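Local coordinates for protein DNA polymerase (Bacillus phage phi29, PDB 2PY5) that replicates the viral genome by protein-primed, highly processive strand-displacement DNA synthesis and proofreads the product with a 3'-5' exonuclease, at residues F[332-335]-F[336-339]; F[200-203]-F[204-208]; F[42-45]-F[46-49]; F[161-164]-F[165-169]. The protein carries 2 engineered substitutions. All coordinates share one frame; numbering follows the deposited sequence.

Interaction 1: F[332-335]-F[336-339]; sequences DLEL and MKEH. With EDO (1,2-ethanediol), chain X.
Lys337 and Glu334 meet through water 1 on the solvent side of helix 330-339. The water gives a proton to Glu334 OE1 at 2.8 Å and accepts a weak bond from Lys337 NZ at 3.3 Å. The charged ends themselves stay apart, Glu334 OE2 lying 4.6 Å from Lys337 NZ, too far for a salt bridge. Along the backbone, four i to i+4 bonds satisfy the carbonyls of residues 332 to 335, the straightest being Lys337 N to Leu333 O (2.9 Å, 163° at the hydrogen). Glu338 OE2 accepts from O1 of the ethanediol at 2.7 Å. Near the helix end His339 CD2 sits 3.1 Å from Leu335 O. On the buried side, Met336 bends at its last torsion (chi3 67°), which brings CE to 3.7 Å from Leu333 CD1. Other polar ends have partners beyond the helix: Lys337 NZ the hydroxyl of Tyr347, Glu338 OE2 that of Tyr298, His339 ND1 the carbonyl of Ile299. Asp332 OD2 is hydrogen-bonded to Ser329 OG and forms a salt bridge to Arg438, a residue probably involved in template-primer binding. The polar ends thus link this polymerization-region helix to its neighbours, while Glu334 and Lys337 are bridged by water rather than paired, their electrostatic attraction probably modest.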
loop_
_atom_site.group_PDB
_atom_site.type_symbol
_atom_site.label_atom_id
_atom_site.label_comp_id
_atom_site.label_asym_id
_atom_site.label_seq_id
_atom_site.Cartn_x
_atom_site.Cartn_y
_atom_site.Cartn_z
ATOM N N ASP F 332 0.358 4.086 -22.837
ATOM C CA ASP F 332 1.180 5.241 -22.425
ATOM C C ASP F 332 1.829 5.949 -23.608
ATOM O O ASP F 332 1.931 7.193 -23.627
ATOM C CB ASP F 332 2.260 4.805 -21.430
ATOM C CG ASP F 332 1.689 4.330 -20.115
ATOM O OD1 ASP F 332 1.058 5.132 -19.418
ATOM O OD2 ASP F 332 1.909 3.153 -19.747
ATOM N N LEU F 333 2.248 5.173 -24.599
ATOM C CA LEU F 333 2.904 5.720 -25.789
ATOM C C LEU F 333 1.918 6.579 -26.593
ATOM O O LEU F 333 2.253 7.685 -27.053
ATOM C CB LEU F 333 3.445 4.573 -26.653
ATOM C CG LEU F 333 4.059 5.018 -27.976
ATOM C CD1 LEU F 333 5.283 5.909 -27.754
ATOM C CD2 LEU F 333 4.416 3.809 -28.828
ATOM N N GLU F 334 0.676 6.112 -26.765
ATOM C CA GLU F 334 -0.281 6.923 -27.494
ATOM C C GLU F 334 -0.649 8.213 -26.735
ATOM O O GLU F 334 -0.832 9.265 -27.344
ATOM C CB GLU F 334 -1.499 6.115 -27.874
ATOM C CG GLU F 334 -1.165 5.011 -28.909
ATOM C CD GLU F 334 -0.528 5.508 -30.244
ATOM O OE1 GLU F 334 -0.753 6.660 -30.703
ATOM O OE2 GLU F 334 0.210 4.706 -30.853
ATOM N N LEU F 335 -0.734 8.130 -25.407
ATOM C CA LEU F 335 -0.952 9.341 -24.608
ATOM C C LEU F 335 0.192 10.335 -24.852
ATOM O O LEU F 335 -0.042 11.535 -25.017
ATOM C CB LEU F 335 -1.029 9.005 -23.119
ATOM C CG LEU F 335 -2.384 8.467 -22.666
ATOM C CD1 LEU F 335 -2.233 7.835 -21.275
ATOM C CD2 LEU F 335 -3.444 9.574 -22.664
ATOM N N MET F 336 1.414 9.831 -24.837
ATOM C CA MET F 336 2.594 10.697 -24.971
ATOM C C MET F 336 2.589 11.367 -26.339
ATOM O O MET F 336 2.847 12.573 -26.459
ATOM C CB MET F 336 3.863 9.879 -24.793
ATOM C CG MET F 336 5.117 10.737 -24.732
ATOM S SD MET F 336 6.640 9.789 -24.612
ATOM C CE MET F 336 6.725 8.955 -26.181
ATOM N N LYS F 337 2.328 10.573 -27.380
ATOM C CA LYS F 337 2.347 11.110 -28.739
ATOM C C LYS F 337 1.273 12.170 -28.935
ATOM O O LYS F 337 1.472 13.117 -29.699
ATOM C CB LYS F 337 2.217 9.975 -29.781
ATOM C CG LYS F 337 3.390 9.037 -29.785
ATOM C CD LYS F 337 3.189 7.815 -30.683
ATOM C CE LYS F 337 3.635 8.057 -32.084
ATOM N NZ LYS F 337 3.764 6.763 -32.829
ATOM N N GLU F 338 0.133 12.039 -28.248
ATOM C CA GLU F 338 -0.921 13.052 -28.332
ATOM C C GLU F 338 -0.588 14.321 -27.528
ATOM O O GLU F 338 -0.863 15.422 -27.962
ATOM C CB GLU F 338 -2.268 12.523 -27.865
ATOM C CG GLU F 338 -3.344 13.602 -27.945
ATOM C CD GLU F 338 -4.745 13.151 -27.629
ATOM O OE1 GLU F 338 -4.970 11.946 -27.436
ATOM O OE2 GLU F 338 -5.629 14.038 -27.581
ATOM N N HIS F 339 -0.008 14.138 -26.345
ATOM C CA HIS F 339 0.194 15.260 -25.449
ATOM C C HIS F 339 1.476 16.046 -25.709
ATOM O O HIS F 339 1.594 17.182 -25.247
ATOM C CB HIS F 339 0.172 14.774 -23.987
ATOM C CG HIS F 339 -1.196 14.441 -23.487
ATOM N ND1 HIS F 339 -1.727 14.990 -22.339
ATOM C CD2 HIS F 339 -2.153 13.624 -23.995
ATOM C CE1 HIS F 339 -2.959 14.526 -22.167
ATOM N NE2 HIS F 339 -3.225 13.673 -23.142
HETATM C C1 EDO X . -7.938 13.286 -24.777
HETATM O O1 EDO X . -7.701 14.263 -25.798
HETATM C C2 EDO X . -9.433 13.014 -24.636
HETATM O O2 EDO X . -9.938 13.398 -23.341
HETATM O O HOH W 1 0.535 7.088 -33.172
#

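Interaction 2: F[200-203]-F[204-208]; sequences DIIT and TKKFK. With EDO (1,2-ethanediol), chain M.
Thr203 and Lys206 set their side chains at about a right angle where helix 190-202 gives way to helix 204-210. Thr203 is the N-cap of the second helix: its OG1 stands between backbone N and carbonyl carbon (chi1 77°), from where it accepts a hydrogen bond from Lys206 N at 3.2 Å, nearly straight at 164° about the hydrogen. The same hydroxyl donates to Ile202 O at 2.6 Å, in the carbonyl plane and on a lone pair, so one oxygen is gripped from both helices. Thr203 has positive phi, which turns the chain between them, and its own carbonyl takes Phe207 N at 2.9 Å. The Lys206 chain runs extended, with CB 3.3 Å from Ile202 O and the amine leading away from the turn. On the inner side Ile202 points its CB at the second helix, and chi2 of 152° stretches the CD1 branch along to Phe207, 3.7 Å from CA and 3.8 Å from CB. The Phe207 ring then continues toward helix 190-202, meeting Leu195 and Phe198, with a cation-pi contact to Lys199 and an edge-to-face one to Phe211. At the far end Lys208 O accepts from O1 of the ethanediol. This turn lies in a region involved in DNA binding, in coordinating synthesis with degradation and in terminal-protein interaction; its doubly used hydroxyl and the Ile202-Phe207 contact probably help set how the second helix leaves the first.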
loop_
_atom_site.group_PDB
_atom_site.type_symbol
_atom_site.label_atom_id
_atom_site.label_comp_id
_atom_site.label_asym_id
_atom_site.label_seq_id
_atom_site.Cartn_x
_atom_site.Cartn_y
_atom_site.Cartn_z
ATOM N N ASP F 200 -7.885 -20.115 -7.943
ATOM C CA ASP F 200 -9.003 -21.039 -7.641
ATOM C C ASP F 200 -10.098 -20.886 -8.692
ATOM O O ASP F 200 -10.705 -21.886 -9.130
ATOM C CB ASP F 200 -9.626 -20.756 -6.267
ATOM C CG ASP F 200 -8.756 -21.209 -5.088
ATOM O OD1 ASP F 200 -7.752 -21.922 -5.284
ATOM O OD2 ASP F 200 -9.100 -20.805 -3.956
ATOM N N ILE F 201 -10.378 -19.641 -9.070
ATOM C CA ILE F 201 -11.517 -19.338 -9.933
ATOM C C ILE F 201 -11.228 -19.605 -11.394
ATOM O O ILE F 201 -12.071 -20.187 -12.088
ATOM C CB ILE F 201 -12.001 -17.894 -9.722
ATOM C CG1 ILE F 201 -12.601 -17.747 -8.322
ATOM C CG2 ILE F 201 -13.042 -17.495 -10.794
ATOM C CD1 ILE F 201 -13.726 -18.713 -8.015
ATOM N N ILE F 202 -10.050 -19.217 -11.874
ATOM C CA ILE F 202 -9.719 -19.471 -13.287
ATOM C C ILE F 202 -9.115 -20.855 -13.510
ATOM O O ILE F 202 -9.122 -21.339 -14.641
ATOM C CB ILE F 202 -8.841 -18.348 -13.902
ATOM C CG1 ILE F 202 -7.390 -18.438 -13.447
ATOM C CG2 ILE F 202 -9.443 -16.996 -13.581
ATOM C CD1 ILE F 202 -6.415 -17.843 -14.496
ATOM N N THR F 203 -8.687 -21.502 -12.413
ATOM C CA THR F 203 -7.962 -22.787 -12.355
ATOM C C THR F 203 -6.484 -22.621 -12.623
ATOM O O THR F 203 -6.087 -21.824 -13.473
ATOM C CB THR F 203 -8.513 -23.907 -13.294
ATOM O OG1 THR F 203 -8.092 -23.672 -14.655
ATOM C CG2 THR F 203 -10.028 -24.005 -13.204
ATOM N N THR F 204 -5.670 -23.372 -11.885
ATOM C CA THR F 204 -4.228 -23.355 -12.070
ATOM C C THR F 204 -3.839 -23.800 -13.485
ATOM O O THR F 204 -2.923 -23.249 -14.059
ATOM C CB THR F 204 -3.515 -24.226 -11.004
ATOM O OG1 THR F 204 -3.605 -23.583 -9.730
ATOM C CG2 THR F 204 -2.061 -24.428 -11.354
ATOM N N LYS F 205 -4.553 -24.778 -14.043
ATOM C CA LYS F 205 -4.311 -25.231 -15.415
ATOM C C LYS F 205 -4.367 -24.047 -16.383
ATOM O O LYS F 205 -3.441 -23.845 -17.185
ATOM C CB LYS F 205 -5.347 -26.285 -15.817
ATOM C CG LYS F 205 -5.152 -26.864 -17.207
ATOM C CD LYS F 205 -6.134 -28.004 -17.464
ATOM C CE LYS F 205 -5.930 -28.618 -18.846
ATOM N NZ LYS F 205 -4.614 -29.309 -18.984
ATOM N N LYS F 206 -5.442 -23.266 -16.312
ATOM C CA LYS F 206 -5.574 -22.106 -17.195
ATOM C C LYS F 206 -4.523 -21.059 -16.867
ATOM O O LYS F 206 -3.914 -20.489 -17.770
ATOM C CB LYS F 206 -6.968 -21.480 -17.111
ATOM C CG LYS F 206 -7.164 -20.295 -18.082
ATOM C CD LYS F 206 -8.612 -19.835 -18.214
ATOM C CE LYS F 206 -8.725 -18.622 -19.144
ATOM N NZ LYS F 206 -10.080 -17.962 -19.054
ATOM N N PHE F 207 -4.312 -20.797 -15.580
ATOM C CA PHE F 207 -3.334 -19.777 -15.163
ATOM C C PHE F 207 -1.967 -20.053 -15.807
ATOM O O PHE F 207 -1.346 -19.154 -16.358
ATOM C CB PHE F 207 -3.207 -19.736 -13.633
ATOM C CG PHE F 207 -2.417 -18.579 -13.133
ATOM C CD1 PHE F 207 -3.052 -17.446 -12.644
ATOM C CD2 PHE F 207 -1.024 -18.602 -13.160
ATOM C CE1 PHE F 207 -2.304 -16.355 -12.184
ATOM C CE2 PHE F 207 -0.290 -17.506 -12.717
ATOM C CZ PHE F 207 -0.934 -16.389 -12.240
ATOM N N LYS F 208 -1.510 -21.308 -15.740
ATOM C CA LYS F 208 -0.211 -21.684 -16.289
ATOM C C LYS F 208 -0.143 -21.510 -17.806
ATOM O O LYS F 208 0.903 -21.164 -18.359
ATOM C CB LYS F 208 0.111 -23.137 -15.932
ATOM C CG LYS F 208 0.345 -23.369 -14.459
ATOM C CD LYS F 208 0.509 -24.852 -14.198
ATOM C CE LYS F 208 0.859 -25.136 -12.767
ATOM N NZ LYS F 208 0.495 -26.546 -12.424
HETATM C C1 EDO M . 3.654 -21.894 -15.908
HETATM O O1 EDO M . 3.181 -21.854 -17.262
HETATM C C2 EDO M . 3.736 -20.487 -15.317
HETATM O O2 EDO M . 2.461 -19.961 -14.940
#

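Interaction 3: F[42-45]-F[46-49]; sequences NSLD and EFMA. With EDO (1,2-ethanediol), chain P.
The Phe47 ring and Leu44 meet one turn apart at the start of helix 44-54, which Ser43 N-caps, with Leu44 CD1 4.0 Å from ring atom CD2 in an oblique approach. Farther round, the ring makes an edge-to-face contact with Phe13 and an inclined one with Tyr27, which packs the helix against the central sheet of the exonuclease domain; Trp50, also inclined to it, is a neighbour in the same helix. The carboxylate of Asp45 is the other flat group: OD1 bonds the indole nitrogen of Trp73 on helix 63-76, on which Leu44 and Met48 also pack, and OD2 accepts from ethanediol O2 at 2.6 Å. A chi1 of 169° swings Ser43 OG away from the backbone N to where it receives Glu46 N at 3.1 Å, 162° at the hydrogen, and it shares a further hydrogen bond with O1 of the same ethanediol. Leu44 and Met48 run side by side, CD1 of the first meeting CG of the second at 3.7 Å. Glu46 extends on the side of Asn42, and its OE1 bonds the Tyr27 hydroxyl. That same OE1 is 2.7 Å from water 2, which in turn accepts from Asn42 N at 2.9 Å.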
loop_
_atom_site.group_PDB
_atom_site.type_symbol
_atom_site.label_atom_id
_atom_site.label_comp_id
_atom_site.label_asym_id
_atom_site.label_seq_id
_atom_site.Cartn_x
_atom_site.Cartn_y
_atom_site.Cartn_z
ATOM N N ASN F 42 5.437 -7.824 32.164
ATOM C CA ASN F 42 6.339 -6.679 32.066
ATOM C C ASN F 42 7.797 -7.068 31.820
ATOM O O ASN F 42 8.699 -6.287 32.079
ATOM C CB ASN F 42 6.191 -5.778 33.299
ATOM C CG ASN F 42 6.794 -6.382 34.559
ATOM O OD1 ASN F 42 7.220 -7.546 34.562
ATOM N ND2 ASN F 42 6.852 -5.585 35.646
ATOM N N SER F 43 8.015 -8.265 31.287
ATOM C CA SER F 43 9.370 -8.788 31.051
ATOM C C SER F 43 9.511 -9.428 29.679
ATOM O O SER F 43 8.831 -10.394 29.395
ATOM C CB SER F 43 9.694 -9.833 32.117
ATOM O OG SER F 43 10.875 -10.547 31.815
ATOM N N LEU F 44 10.392 -8.886 28.837
ATOM C CA LEU F 44 10.696 -9.515 27.551
ATOM C C LEU F 44 11.300 -10.894 27.755
ATOM O O LEU F 44 11.010 -11.813 26.989
ATOM C CB LEU F 44 11.633 -8.650 26.693
ATOM C CG LEU F 44 11.942 -9.162 25.285
ATOM C CD1 LEU F 44 10.634 -9.441 24.490
ATOM C CD2 LEU F 44 12.799 -8.188 24.492
ATOM N N ASP F 45 12.141 -11.057 28.769
ATOM C CA ASP F 45 12.713 -12.366 29.063
ATOM C C ASP F 45 11.615 -13.400 29.273
ATOM O O ASP F 45 11.696 -14.500 28.761
ATOM C CB ASP F 45 13.578 -12.323 30.319
ATOM C CG ASP F 45 14.959 -11.712 30.097
ATOM O OD1 ASP F 45 15.416 -11.609 28.944
ATOM O OD2 ASP F 45 15.629 -11.381 31.117
ATOM N N GLU F 46 10.601 -13.026 30.041
ATOM C CA GLU F 46 9.478 -13.906 30.302
ATOM C C GLU F 46 8.739 -14.234 29.002
ATOM O O GLU F 46 8.397 -15.401 28.754
ATOM C CB GLU F 46 8.531 -13.234 31.278
ATOM C CG GLU F 46 7.423 -14.112 31.753
ATOM C CD GLU F 46 6.643 -13.449 32.849
ATOM O OE1 GLU F 46 5.726 -12.662 32.530
ATOM O OE2 GLU F 46 6.975 -13.693 34.039
ATOM N N PHE F 47 8.486 -13.201 28.200
ATOM C CA PHE F 47 7.774 -13.375 26.921
ATOM C C PHE F 47 8.551 -14.335 26.020
ATOM O O PHE F 47 7.987 -15.281 25.441
ATOM C CB PHE F 47 7.620 -12.038 26.202
ATOM C CG PHE F 47 6.956 -12.168 24.839
ATOM C CD1 PHE F 47 5.574 -12.380 24.761
ATOM C CD2 PHE F 47 7.685 -12.077 23.660
ATOM C CE1 PHE F 47 4.943 -12.530 23.520
ATOM C CE2 PHE F 47 7.048 -12.210 22.420
ATOM C CZ PHE F 47 5.673 -12.435 22.369
ATOM N N MET F 48 9.841 -14.080 25.879
ATOM C CA MET F 48 10.663 -14.869 24.954
ATOM C C MET F 48 10.823 -16.335 25.420
ATOM O O MET F 48 10.910 -17.250 24.594
ATOM C CB MET F 48 12.029 -14.213 24.730
ATOM C CG MET F 48 11.919 -12.913 23.976
ATOM S SD MET F 48 11.152 -13.053 22.336
ATOM C CE MET F 48 12.281 -14.182 21.487
ATOM N N ALA F 49 10.882 -16.574 26.726
ATOM C CA ALA F 49 10.878 -17.948 27.222
ATOM C C ALA F 49 9.623 -18.684 26.719
ATOM O O ALA F 49 9.708 -19.829 26.299
ATOM C CB ALA F 49 10.959 -17.980 28.765
HETATM C C1 EDO P . 12.997 -12.375 33.855
HETATM O O1 EDO P . 11.575 -12.218 33.896
HETATM C C2 EDO P . 13.686 -11.025 33.703
HETATM O O2 EDO P . 15.114 -11.184 33.625
HETATM O O HOH W 2 5.941 -10.202 33.684
HETATM O O HOH W 3 8.109 -10.799 35.431
#

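Interaction 4: F[161-164]-F[165-169]; sequences EEYA and YIKND
Tyr165 turns its ring back over the first turn of helix 160-182, with CD2 3.3 Å from Glu161 O and Glu162 CA at the ring edge, near its plane. The backbone contributes four hydrogen bonds: Tyr165 N, Ile166 N, Lys167 N and Asn168 N each donate to the carbonyl four residues earlier, and Lys167 N to Tyr163 O comes nearest to linear (2.9 Å, 166° at the hydrogen). Van der Waals contact follows: with CG1 beside the backbone N (chi1 -63°), Ile166 lays CG1 3.2 Å from Glu162 O. Lys167 CD passes the Tyr163 ring obliquely, 4.5 Å from CE2. Polar side-chain ends find partners elsewhere: Glu162 pairs with Tyr156 and Arg152, Tyr163 OH with Tyr38, Tyr165 OH with the carbonyl of Lys143, and Asn168 with Leu142 N and Thr140 O. Ile166 makes apolar contact with Ala26 and lies near Glu14 and the engineered Ala12; Asp169, a magnesium ligand in another structure of this protein, touches Glu14 and a DNA phosphate. Backbone bonds thus use the helix carbonyls while polar ends bond beyond the two segments, which probably fixes the helix's rotation against the sheet and helps place Asp169.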
loop_
_atom_site.group_PDB
_atom_site.type_symbol
_atom_site.label_atom_id
_atom_site.label_comp_id
_atom_site.label_asym_id
_atom_site.label_seq_id
_atom_site.Cartn_x
_atom_site.Cartn_y
_atom_site.Cartn_z
ATOM N N GLU F 161 -5.303 0.432 33.649
ATOM C CA GLU F 161 -5.610 1.173 32.420
ATOM C C GLU F 161 -4.683 0.773 31.261
ATOM O O GLU F 161 -5.137 0.538 30.128
ATOM C CB GLU F 161 -5.510 2.682 32.688
ATOM C CG GLU F 161 -6.564 3.224 33.662
ATOM C CD GLU F 161 -6.187 3.105 35.155
ATOM O OE1 GLU F 161 -5.116 2.554 35.503
ATOM O OE2 GLU F 161 -6.986 3.571 35.990
ATOM N N GLU F 162 -3.385 0.681 31.539
ATOM C CA GLU F 162 -2.412 0.220 30.550
ATOM C C GLU F 162 -2.690 -1.227 30.130
ATOM O O GLU F 162 -2.613 -1.572 28.946
ATOM C CB GLU F 162 -0.999 0.330 31.121
ATOM C CG GLU F 162 -0.537 1.764 31.297
ATOM C CD GLU F 162 0.673 1.892 32.220
ATOM O OE1 GLU F 162 1.043 0.910 32.905
ATOM O OE2 GLU F 162 1.253 2.981 32.256
ATOM N N TYR F 163 -3.003 -2.066 31.113
ATOM C CA TYR F 163 -3.326 -3.484 30.900
ATOM C C TYR F 163 -4.525 -3.628 29.967
ATOM O O TYR F 163 -4.512 -4.445 29.054
ATOM C CB TYR F 163 -3.619 -4.131 32.262
ATOM C CG TYR F 163 -3.822 -5.640 32.278
ATOM C CD1 TYR F 163 -2.821 -6.493 32.727
ATOM C CD2 TYR F 163 -5.047 -6.205 31.897
ATOM C CE1 TYR F 163 -3.019 -7.874 32.778
ATOM C CE2 TYR F 163 -5.246 -7.576 31.928
ATOM C CZ TYR F 163 -4.232 -8.406 32.375
ATOM O OH TYR F 163 -4.431 -9.762 32.423
ATOM N N ALA F 164 -5.550 -2.820 30.210
ATOM C CA ALA F 164 -6.766 -2.834 29.390
ATOM C C ALA F 164 -6.479 -2.420 27.950
ATOM O O ALA F 164 -7.026 -3.009 27.009
ATOM C CB ALA F 164 -7.826 -1.926 30.016
ATOM N N TYR F 165 -5.628 -1.408 27.765
ATOM C CA TYR F 165 -5.246 -0.976 26.418
ATOM C C TYR F 165 -4.505 -2.083 25.661
ATOM O O TYR F 165 -4.752 -2.322 24.479
ATOM C CB TYR F 165 -4.344 0.263 26.464
ATOM C CG TYR F 165 -5.055 1.595 26.501
ATOM C CD1 TYR F 165 -5.993 1.941 25.531
ATOM C CD2 TYR F 165 -4.754 2.533 27.490
ATOM C CE1 TYR F 165 -6.638 3.172 25.563
ATOM C CE2 TYR F 165 -5.387 3.770 27.524
ATOM C CZ TYR F 165 -6.327 4.082 26.559
ATOM O OH TYR F 165 -6.959 5.306 26.592
ATOM N N ILE F 166 -3.578 -2.744 26.344
ATOM C CA ILE F 166 -2.782 -3.796 25.734
ATOM C C ILE F 166 -3.677 -4.983 25.359
ATOM O O ILE F 166 -3.588 -5.519 24.250
ATOM C CB ILE F 166 -1.624 -4.248 26.681
ATOM C CG1 ILE F 166 -0.652 -3.082 26.927
ATOM C CG2 ILE F 166 -0.881 -5.467 26.085
ATOM C CD1 ILE F 166 0.242 -3.263 28.171
ATOM N N LYS F 167 -4.555 -5.371 26.272
ATOM C CA LYS F 167 -5.496 -6.450 26.026
ATOM C C LYS F 167 -6.408 -6.125 24.835
ATOM O O LYS F 167 -6.698 -6.991 24.005
ATOM C CB LYS F 167 -6.349 -6.705 27.268
ATOM C CG LYS F 167 -7.126 -7.994 27.200
ATOM C CD LYS F 167 -7.935 -8.200 28.434
ATOM C CE LYS F 167 -8.786 -9.440 28.320
ATOM N NZ LYS F 167 -9.577 -9.677 29.555
ATOM N N ASN F 168 -6.851 -4.877 24.753
ATOM C CA ASN F 168 -7.722 -4.448 23.650
ATOM C C ASN F 168 -6.969 -4.508 22.324
ATOM O O ASN F 168 -7.503 -5.000 21.313
ATOM C CB ASN F 168 -8.242 -3.032 23.910
ATOM C CG ASN F 168 -9.153 -2.530 22.815
ATOM O OD1 ASN F 168 -8.989 -1.408 22.325
ATOM N ND2 ASN F 168 -10.132 -3.349 22.429
ATOM N N ASP F 169 -5.736 -4.004 22.309
ATOM C CA ASP F 169 -4.914 -4.041 21.089
ATOM C C ASP F 169 -4.738 -5.449 20.554
ATOM O O ASP F 169 -4.952 -5.692 19.362
ATOM C CB ASP F 169 -3.523 -3.450 21.320
ATOM C CG ASP F 169 -3.514 -1.945 21.341
ATOM O OD1 ASP F 169 -4.577 -1.324 21.143
ATOM O OD2 ASP F 169 -2.415 -1.382 21.552
#

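Overall arrangement
From the N terminus, interaction 3 comes first, at the start of helix 44-54, followed by interaction 4 in helix 160-182; both belong to the exonuclease region, their centres about 17 Å apart, and pack on the same mixed sheet. Interaction 2 then spans the turn between helices 190-202 and 204-210, in the segment linking exonuclease and polymerization regions. Last is interaction 1, on helix 330-339 of the polymerization region, with its centre about 59 Å from that of interaction 3, across the centre of the chain. All four are local and lie in series, so none nests in or crosses another, and none closes a long loop. Interaction 2 alone joins two successive helices.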